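Local coordinates for putative cell adhesion protein (Bacteroides thetaiotaomicron, PDB 4DGU), which is a fimbrillin-like protein that probably works in cell adhesion as a pilus-type component and binds zinc ions, at residues E177-K180 against V181-V185; L33-A36 against R37-I40; S64-W67 against N68-G71. All coordinates share one frame; numbering follows the deposited sequence.

Contact 1: residues E177-K180 against V181-V185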
loop_
_atom_site.group_PDB
_atom_site.type_symbol
_atom_site.label_atom_id
_atom_site.label_comp_id
_atom_site.label_asym_id
_atom_site.label_seq_id
_atom_site.Cartn_x
_atom_site.Cartn_y
_atom_site.Cartn_z
ATOM N N GLU A 177 -7.053 -18.299 -21.009
ATOM C CA GLU A 177 -6.373 -19.364 -20.275
ATOM C C GLU A 177 -4.888 -18.960 -20.052
ATOM O O GLU A 177 -4.246 -18.410 -20.960
ATOM C CB GLU A 177 -6.481 -20.709 -20.993
ATOM C CG GLU A 177 -6.260 -21.888 -20.057
ATOM C CD GLU A 177 -6.172 -23.272 -20.677
ATOM O OE1 GLU A 177 -6.672 -23.468 -21.811
ATOM O OE2 GLU A 177 -5.630 -24.176 -20.000
ATOM N N VAL A 178 -4.377 -19.206 -18.830
ATOM C CA VAL A 178 -3.019 -18.836 -18.433
ATOM C C VAL A 178 -2.104 -20.053 -18.579
ATOM O O VAL A 178 -2.399 -21.136 -18.083
ATOM C CB VAL A 178 -2.978 -18.208 -17.005
ATOM C CG1 VAL A 178 -1.571 -17.735 -16.627
ATOM C CG2 VAL A 178 -3.939 -17.043 -16.902
ATOM N N LYS A 179 -1.006 -19.865 -19.293
ATOM C CA LYS A 179 0.006 -20.895 -19.512
ATOM C C LYS A 179 0.932 -21.020 -18.299
ATOM O O LYS A 179 1.233 -20.020 -17.630
ATOM C CB LYS A 179 0.854 -20.553 -20.762
ATOM C CG LYS A 179 0.032 -20.323 -22.021
ATOM C CD LYS A 179 0.589 -21.124 -23.192
ATOM C CE LYS A 179 -0.313 -21.047 -24.400
ATOM N NZ LYS A 179 -0.045 -22.151 -25.370
ATOM N N LYS A 180 1.397 -22.245 -18.025
ATOM C CA LYS A 180 2.368 -22.502 -16.971
ATOM C C LYS A 180 3.771 -22.141 -17.512
ATOM O O LYS A 180 3.957 -22.082 -18.735
ATOM C CB LYS A 180 2.312 -23.969 -16.522
ATOM C CG LYS A 180 1.056 -24.398 -15.763
ATOM C CD LYS A 180 1.164 -25.860 -15.341
ATOM C CE LYS A 180 1.220 -26.840 -16.514
ATOM N NZ LYS A 180 1.478 -28.245 -16.075
ATOM N N VAL A 181 4.757 -21.949 -16.613
ATOM C CA VAL A 181 6.158 -21.645 -16.976
ATOM C C VAL A 181 6.741 -22.727 -17.926
ATOM O O VAL A 181 7.427 -22.379 -18.894
ATOM C CB VAL A 181 6.997 -21.499 -15.678
ATOM C CG1 VAL A 181 8.498 -21.534 -15.964
ATOM C CG2 VAL A 181 6.603 -20.228 -14.918
ATOM N N SER A 182 6.423 -24.021 -17.655
ATOM C CA SER A 182 6.893 -25.165 -18.427
ATOM C C SER A 182 6.375 -25.164 -19.870
ATOM O O SER A 182 7.004 -25.814 -20.715
ATOM C CB SER A 182 6.504 -26.474 -17.752
ATOM O OG SER A 182 5.097 -26.616 -17.678
ATOM N N GLU A 183 5.247 -24.440 -20.156
ATOM C CA GLU A 183 4.638 -24.365 -21.492
ATOM C C GLU A 183 5.511 -23.512 -22.447
ATOM O O GLU A 183 5.312 -23.561 -23.668
ATOM C CB GLU A 183 3.181 -23.882 -21.445
ATOM C CG GLU A 183 2.215 -24.900 -20.845
ATOM C CD GLU A 183 0.738 -24.507 -20.812
ATOM O OE1 GLU A 183 0.162 -24.256 -21.895
ATOM O OE2 GLU A 183 0.146 -24.485 -19.706
ATOM N N GLY A 184 6.485 -22.784 -21.890
ATOM C CA GLY A 184 7.480 -22.029 -22.647
ATOM C C GLY A 184 7.028 -20.808 -23.413
ATOM O O GLY A 184 7.798 -20.244 -24.204
ATOM N N VAL A 185 5.769 -20.418 -23.200
ATOM C CA VAL A 185 5.123 -19.222 -23.747
ATOM C C VAL A 185 4.388 -18.593 -22.572
ATOM O O VAL A 185 3.735 -19.312 -21.802
ATOM C CB VAL A 185 4.193 -19.476 -24.957
ATOM C CG1 VAL A 185 3.661 -18.150 -25.529
ATOM C CG2 VAL A 185 4.895 -20.298 -26.042
HETATM O O HOH W 1 4.409 -27.814 -15.403
#

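Contact 2: residues L33-A36 against R37-I40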
loop_
_atom_site.group_PDB
_atom_site.type_symbol
_atom_site.label_atom_id
_atom_site.label_comp_id
_atom_site.label_asym_id
_atom_site.label_seq_id
_atom_site.Cartn_x
_atom_site.Cartn_y
_atom_site.Cartn_z
ATOM N N LEU A 33 12.433 -10.945 -14.715
ATOM C CA LEU A 33 11.973 -12.325 -14.786
ATOM C C LEU A 33 12.078 -12.827 -16.186
ATOM O O LEU A 33 12.437 -13.990 -16.390
ATOM C CB LEU A 33 10.501 -12.431 -14.311
ATOM C CG LEU A 33 10.164 -11.838 -12.931
ATOM C CD1 LEU A 33 8.671 -11.718 -12.726
ATOM C CD2 LEU A 33 10.885 -12.582 -11.776
ATOM N N PHE A 34 11.693 -11.953 -17.151
ATOM C CA PHE A 34 11.657 -12.218 -18.575
ATOM C C PHE A 34 12.527 -11.208 -19.338
ATOM O O PHE A 34 12.001 -10.234 -19.893
ATOM C CB PHE A 34 10.214 -12.184 -19.061
ATOM C CG PHE A 34 9.330 -13.177 -18.356
ATOM C CD1 PHE A 34 9.425 -14.535 -18.633
ATOM C CD2 PHE A 34 8.380 -12.752 -17.428
ATOM C CE1 PHE A 34 8.584 -15.452 -17.992
ATOM C CE2 PHE A 34 7.540 -13.669 -16.787
ATOM C CZ PHE A 34 7.645 -15.014 -17.074
ATOM N N PRO A 35 13.866 -11.405 -19.365
ATOM C CA PRO A 35 14.748 -10.442 -20.087
ATOM C C PRO A 35 14.418 -10.337 -21.577
ATOM O O PRO A 35 14.116 -11.346 -22.188
ATOM C CB PRO A 35 16.160 -11.018 -19.866
ATOM C CG PRO A 35 16.037 -11.919 -18.689
ATOM C CD PRO A 35 14.652 -12.489 -18.740
ATOM N N ALA A 36 14.467 -9.126 -22.162
ATOM C CA ALA A 36 14.154 -8.904 -23.588
ATOM C C ALA A 36 15.004 -9.804 -24.501
ATOM O O ALA A 36 14.462 -10.324 -25.479
ATOM C CB ALA A 36 14.315 -7.441 -23.962
ATOM N N ARG A 37 16.303 -10.037 -24.146
ATOM C CA ARG A 37 17.242 -10.876 -24.901
ATOM C C ARG A 37 16.766 -12.350 -24.979
ATOM O O ARG A 37 17.234 -13.096 -25.842
ATOM C CB ARG A 37 18.666 -10.789 -24.300
ATOM C CG ARG A 37 18.848 -11.450 -22.924
ATOM C CD ARG A 37 20.229 -11.204 -22.318
ATOM N NE ARG A 37 20.190 -10.184 -21.261
ATOM C CZ ARG A 37 19.947 -10.434 -19.977
ATOM N NH1 ARG A 37 19.721 -11.676 -19.564
ATOM N NH2 ARG A 37 19.917 -9.442 -19.098
ATOM N N ASN A 38 15.867 -12.780 -24.061
ATOM C CA ASN A 38 15.340 -14.159 -24.050
ATOM C C ASN A 38 14.164 -14.301 -25.041
ATOM O O ASN A 38 13.875 -15.408 -25.474
ATOM C CB ASN A 38 14.925 -14.600 -22.635
ATOM C CG ASN A 38 16.085 -14.917 -21.709
ATOM O OD1 ASN A 38 17.258 -14.625 -21.984
ATOM N ND2 ASN A 38 15.780 -15.524 -20.579
ATOM N N SER A 39 13.525 -13.178 -25.422
ATOM C CA SER A 39 12.430 -13.101 -26.407
ATOM C C SER A 39 12.975 -12.770 -27.777
ATOM O O SER A 39 12.662 -13.449 -28.754
ATOM C CB SER A 39 11.429 -12.028 -26.002
ATOM O OG SER A 39 10.754 -12.408 -24.817
ATOM N N ILE A 40 13.807 -11.721 -27.848
ATOM C CA ILE A 40 14.403 -11.264 -29.097
ATOM C C ILE A 40 15.794 -11.892 -29.224
ATOM O O ILE A 40 16.818 -11.286 -28.904
ATOM C CB ILE A 40 14.390 -9.724 -29.225
ATOM C CG1 ILE A 40 13.118 -9.119 -28.590
ATOM C CG2 ILE A 40 14.543 -9.335 -30.703
ATOM C CD1 ILE A 40 13.165 -7.645 -28.339
HETATM O O HOH W 2 11.807 -12.761 -22.393
#

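Contact 3: residues S64-W67 against N68-G71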
loop_
_atom_site.group_PDB
_atom_site.type_symbol
_atom_site.label_atom_id
_atom_site.label_comp_id
_atom_site.label_asym_id
_atom_site.label_seq_id
_atom_site.Cartn_x
_atom_site.Cartn_y
_atom_site.Cartn_z
ATOM N N SER A 64 22.828 -5.793 -40.208
ATOM C CA SER A 64 23.586 -4.582 -39.947
ATOM C C SER A 64 22.869 -3.485 -40.720
ATOM O O SER A 64 22.307 -3.753 -41.789
ATOM C CB SER A 64 25.047 -4.730 -40.361
ATOM O OG SER A 64 25.166 -5.066 -41.733
ATOM N N ARG A 65 22.752 -2.304 -40.127
ATOM C CA ARG A 65 22.079 -1.222 -40.821
ATOM C C ARG A 65 23.100 -0.152 -41.205
ATOM O O ARG A 65 24.007 0.125 -40.427
ATOM C CB ARG A 65 20.934 -0.644 -39.968
ATOM C CG ARG A 65 20.075 0.352 -40.749
ATOM C CD ARG A 65 18.712 0.550 -40.158
ATOM N NE ARG A 65 17.858 -0.609 -40.391
ATOM C CZ ARG A 65 16.551 -0.614 -40.168
ATOM N NH1 ARG A 65 15.943 0.475 -39.716
ATOM N NH2 ARG A 65 15.845 -1.720 -40.368
ATOM N N ALA A 66 22.951 0.427 -42.412
ATOM C CA ALA A 66 23.764 1.518 -42.946
ATOM C C ALA A 66 23.527 2.795 -42.119
ATOM O O ALA A 66 22.388 3.071 -41.734
ATOM C CB ALA A 66 23.390 1.748 -44.398
ATOM N N TRP A 67 24.579 3.577 -41.858
ATOM C CA TRP A 67 24.417 4.793 -41.064
ATOM C C TRP A 67 23.775 5.970 -41.875
ATOM O O TRP A 67 23.688 7.083 -41.346
ATOM C CB TRP A 67 25.743 5.214 -40.385
ATOM C CG TRP A 67 25.915 4.681 -38.983
ATOM C CD1 TRP A 67 26.873 3.808 -38.546
ATOM C CD2 TRP A 67 25.102 4.991 -37.834
ATOM N NE1 TRP A 67 26.719 3.568 -37.196
ATOM C CE2 TRP A 67 25.646 4.289 -36.733
ATOM C CE3 TRP A 67 23.975 5.804 -37.628
ATOM C CZ2 TRP A 67 25.083 4.357 -35.454
ATOM C CZ3 TRP A 67 23.416 5.865 -36.367
ATOM C CH2 TRP A 67 23.955 5.135 -35.299
ATOM N N ASN A 68 23.249 5.704 -43.086
ATOM C CA ASN A 68 22.550 6.709 -43.888
ATOM C C ASN A 68 21.084 6.740 -43.502
ATOM O O ASN A 68 20.491 7.818 -43.477
ATOM C CB ASN A 68 22.703 6.514 -45.404
ATOM C CG ASN A 68 22.970 5.122 -45.850
ATOM O OD1 ASN A 68 24.118 4.680 -45.881
ATOM N ND2 ASN A 68 21.918 4.415 -46.223
ATOM N N GLU A 69 20.513 5.559 -43.188
ATOM C CA GLU A 69 19.130 5.383 -42.740
ATOM C C GLU A 69 18.978 5.971 -41.340
ATOM O O GLU A 69 18.937 5.217 -40.358
ATOM C CB GLU A 69 18.743 3.884 -42.735
ATOM C CG GLU A 69 18.868 3.158 -44.073
ATOM C CD GLU A 69 18.786 1.644 -43.962
ATOM O OE1 GLU A 69 17.777 1.132 -43.419
ATOM O OE2 GLU A 69 19.738 0.968 -44.415
ATOM N N ILE A 70 18.964 7.322 -41.234
ATOM C CA ILE A 70 18.857 8.046 -39.950
ATOM C C ILE A 70 17.946 9.280 -40.076
ATOM O O ILE A 70 17.861 10.072 -39.138
ATOM C CB ILE A 70 20.250 8.460 -39.366
ATOM C CG1 ILE A 70 21.051 9.382 -40.331
ATOM C CG2 ILE A 70 21.046 7.246 -38.898
ATOM C CD1 ILE A 70 22.137 10.106 -39.712
ATOM N N GLY A 71 17.313 9.450 -41.222
ATOM C CA GLY A 71 16.467 10.608 -41.473
ATOM C C GLY A 71 17.263 11.898 -41.625
ATOM O O GLY A 71 18.245 11.950 -42.376
HETATM O O HOH W 3 16.706 3.206 -39.675
#

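Contact 1: residues E177-K180 against V181-V185
E183 reaches back along the chain and lays its carboxylate beside K179 and K180. The two lysines meet it differently. K179 crosses the E183 side chain at about a right angle. Its CD lies 3.4 Å from E183 OE1. K179 NZ stays 4.1 Å from E183 OE1, so the opposite charges are near but form no salt bridge. The side chain of K180 runs at a slant to that of E183, and here the backbone does the binding. K180 N gives a nearly straight hydrogen bond of 3.1 Å to E183 OE2, meeting it from above the carboxylate plane. E183 has CG anti to its own carbonyl carbon (chi1 -70°) and is extended beyond it, which carries OE2 to that N-H. In return E183 N bonds K180 O at 3.0 Å. The E183 carboxylate thus folds back onto K180 N, three residues earlier, at the entry of the short 3-10 turn 181-183. G184 follows with positive phi, and its N bonds V181 O. On another side of the turn, one water accepts from K180 NZ at 3.0 Å and joins it to S182 OG at 2.7 Å. K180 NZ is also hydrogen-bonded to G144 O. K179 CB packs 3.3 Å from V185 O as the chain turns toward strand 188-189.

Contact 2: residues L33-A36 against R37-I40
P35 meets two flat groups, the guanidinium of R37 at CB and the amide of N38 at CD. P35 CB sits over one face of the guanidinium, 3.6 Å above the plane and toward its rim; R37 NH1 is the nearest atom. R37 has CG between its backbone N and carbonyl carbon (chi1 70°), and a bend at chi3 turns the group over the proline. R37 has two deposited conformers; this approach belongs to one of them. The amide takes another part of the ring, with N38 ND2 3.7 Å from P35 CD. The backbone beneath is turned by three bonds. N38 N bonds P35 O at 2.9 Å. A36 O accepts two donors, I40 N at 2.8 Å and S39 N at 3.0 Å. A water donates to both P35 O and S39 OG, and S39 OG is also hydrogen-bonded to E106. This is the short, weakly bonded helix 36-39, which follows helix 30-33. D20 of strand 13-20 accepts from A36 N. A36 and I40 pack on I18 of that strand and on F125 of strand 120-135, while S39 and I40 touch L108 of strand 108-114.

Contact 3: residues S64-W67 against N68-G71
R65 and E69 carry the charged part of this turn. E69 OE1 lies over one face of the R65 guanidinium, 3.5 Å from R65 NE. It sits well out of the plane, so the salt bridge rests on charge and no N-H points at the oxygen. The two side chains cross at about a right angle, yet the guanidinium and carboxylate planes are only 25° apart. With chi1 at -171°, CG trans to N, the aliphatic part of R65 passes over the face of the carboxylate, and its CD lies 3.4 Å from E69 OE1.

Hydrogen bonds add to this. At the edge of the guanidinium, in its plane, a water accepts from R65 NH1 at 2.8 Å and donates to E69 O. R65 NH1 also bonds M48 O. E69 N makes a weak 3.4 Å bond to A66 O. E69 is the centre of an inverse gamma turn, closed by a weak bond from I70 N to N68 O.

A methyl also approaches an amide: A66 CB lies 3.4 Å from N68 OD1.

The apolar contact is between W67 and I70. I70 CG2 meets the edge of the W67 ring, near its plane, 3.5 Å from W67 CE3. The ring is held by W67 NE1 bonding S118 O, and W67 also meets the ring of F14.

A leucine in place of R65 would probably leave the E69 carboxylate without its opposite charge and the bridging water and M48 O without their N-H donor.

This is a surface turn leaving strand 65-66. The one direct backbone bond between the two segments is weak, which is consistent with ionic attraction, water and the W67-I70 packing contributing to its shape.

In the fold
Along the chain contact 2 comes first, then contact 3, then contact 1. All three are local contacts inside the fimbrillin-like range. Contacts 1 and 2 are neighbours, with centres about 15 Å apart and nearest atoms about 6 Å apart. Contact 3 lies farther out, about 26 Å from contact 2 and about 38 Å from contact 1, centre to centre. The nine-strand mixed sheet relates them. Contact 2 rests on its strands 13-20, 108-114 and 120-135. Contact 3 leaves its strand 65-66, and contact 1 leads from strand 173-177 of the six-strand sheet to strand 188-189 of the mixed sheet. They thus join and cover parts of a largely beta protein without touching one another.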